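Local coordinates for proto-oncogene vav (Homo sapiens, PDB 6NEW), which probably activates Rac-type small GTPases as a guanine nucleotide exchange factor, through a RhoGEF domain followed by PH and zinc-binding C1 domains, at residues 231-236 against 240-245. Numbering follows the deposited sequence.
Sequences NFQLSI and DQSLAH
Gln233, on the last turn of helix 196-235, faces Leu243 at the start of a 3-10 segment, their CA atoms 6.5 Å apart, as the chain doubles back after the short strand 236-237. The Gln233 amide reaches the returning backbone with both its ends. Gln233 OE1 accepts from Leu243 N at 2.9 Å on an in-plane lone pair, in a nearly straight bond (174°), while Gln233 NE2 donates to Gln241 O at 2.9 Å from above that carbonyl's plane. Gln233 CG lies anti to the backbone N (chi1 -163°) and the chain bends at chi2, which carries the amide across to the loop. The two opposed backbone bonds set which way the amide is turned, and a water donates a second bond to OE1 and also meets Ser242 OG. A leucine here would probably leave Leu243 N and Gln241 O without their mates and the loop less firmly tied to the helix. Alongside, Leu243 CD1 packs 3.4 Å from Phe232 CB and 4.0 Å from Ile236 CD1, the Ile236 and Leu243 side chains crossing at about a right angle. Leu278 touches both of these, and the Phe232 ring meets Phe271. Together, the amide bonds and apolar contacts join the end of the long RhoGEF (DH) helix to the chain entering the PH domain, the DH-PH junction of Dbl-family exchange factors.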
# COMPACT_ATOMS: atom_id res chain seq x y z
N ASN A 231 8.87 15.16 1.22
CA ASN A 231 9.52 16.06 0.27
C ASN A 231 8.79 17.39 0.10
O ASN A 231 9.45 18.43 0.13
CB ASN A 231 9.75 15.38 -1.06
CG ASN A 231 11.01 14.58 -1.01
OD1 ASN A 231 12.09 15.15 -0.85
ND2 ASN A 231 10.90 13.25 -1.02
N PHE A 232 7.44 17.37 -0.00
CA PHE A 232 6.66 18.60 -0.11
C PHE A 232 6.81 19.41 1.16
O PHE A 232 6.95 20.63 1.07
CB PHE A 232 5.16 18.32 -0.38
CG PHE A 232 4.77 17.71 -1.70
CD1 PHE A 232 5.62 17.79 -2.80
CD2 PHE A 232 3.53 17.10 -1.86
CE1 PHE A 232 5.25 17.24 -4.03
CE2 PHE A 232 3.15 16.57 -3.10
CZ PHE A 232 4.01 16.65 -4.18
N GLN A 233 6.80 18.72 2.34
CA GLN A 233 6.95 19.35 3.65
C GLN A 233 8.18 20.21 3.67
O GLN A 233 8.04 21.35 4.03
CB GLN A 233 7.00 18.34 4.80
CG GLN A 233 6.73 19.03 6.15
CD GLN A 233 5.26 19.20 6.39
OE1 GLN A 233 4.47 18.26 6.22
NE2 GLN A 233 4.86 20.41 6.80
N LEU A 234 9.34 19.71 3.19
CA LEU A 234 10.62 20.44 3.12
C LEU A 234 10.60 21.64 2.19
O LEU A 234 11.15 22.68 2.52
CB LEU A 234 11.77 19.50 2.69
CG LEU A 234 12.22 18.47 3.71
CD1 LEU A 234 13.12 17.45 3.07
CD2 LEU A 234 12.88 19.12 4.91
N SER A 235 10.03 21.46 1.00
CA SER A 235 9.97 22.48 -0.03
C SER A 235 9.02 23.64 0.30
O SER A 235 9.23 24.73 -0.23
CB SER A 235 9.65 21.87 -1.39
OG SER A 235 8.29 21.49 -1.48
N ILE A 236 8.01 23.43 1.19
CA ILE A 236 7.04 24.48 1.53
C ILE A 236 7.44 25.26 2.81
O ILE A 236 7.72 24.68 3.85
CB ILE A 236 5.56 23.98 1.57
CG1 ILE A 236 5.15 23.34 0.22
CG2 ILE A 236 4.57 25.12 1.93
CD1 ILE A 236 4.05 22.33 0.34
N ASP A 240 2.60 25.76 8.86
CA ASP A 240 2.70 25.44 10.29
C ASP A 240 2.21 24.02 10.69
O ASP A 240 2.14 23.73 11.88
CB ASP A 240 1.97 26.52 11.12
CG ASP A 240 0.44 26.49 11.05
OD1 ASP A 240 -0.11 26.06 10.00
OD2 ASP A 240 -0.22 26.94 12.02
N GLN A 241 1.81 23.17 9.73
CA GLN A 241 1.30 21.83 10.06
C GLN A 241 1.84 20.80 9.13
O GLN A 241 2.29 21.14 8.04
CB GLN A 241 -0.25 21.77 10.01
CG GLN A 241 -1.00 22.83 10.81
CD GLN A 241 -2.40 22.41 11.18
OE1 GLN A 241 -3.05 21.63 10.49
NE2 GLN A 241 -2.88 22.93 12.29
N SER A 242 1.76 19.52 9.53
CA SER A 242 2.17 18.39 8.70
C SER A 242 1.13 18.21 7.58
O SER A 242 -0.08 18.24 7.84
CB SER A 242 2.26 17.12 9.54
OG SER A 242 2.51 15.97 8.73
N LEU A 243 1.62 18.04 6.35
CA LEU A 243 0.83 17.81 5.14
C LEU A 243 0.03 16.52 5.21
O LEU A 243 -1.09 16.48 4.70
CB LEU A 243 1.73 17.79 3.90
CG LEU A 243 2.07 19.14 3.31
CD1 LEU A 243 3.14 19.01 2.28
CD2 LEU A 243 0.85 19.79 2.70
N ALA A 244 0.61 15.48 5.86
CA ALA A 244 0.05 14.14 6.08
C ALA A 244 -1.36 14.20 6.67
O ALA A 244 -2.13 13.28 6.44
CB ALA A 244 0.97 13.32 6.97
N HIS A 245 -1.70 15.30 7.40
CA HIS A 245 -3.03 15.53 7.97
C HIS A 245 -4.10 15.75 6.90
O HIS A 245 -5.27 15.62 7.21
CB HIS A 245 -3.04 16.78 8.88
CG HIS A 245 -2.40 16.58 10.22
ND1 HIS A 245 -1.39 17.42 10.67
CD2 HIS A 245 -2.67 15.66 11.17
CE1 HIS A 245 -1.05 16.96 11.86
NE2 HIS A 245 -1.80 15.91 12.21
O HOH W 1 4.49 15.48 6.69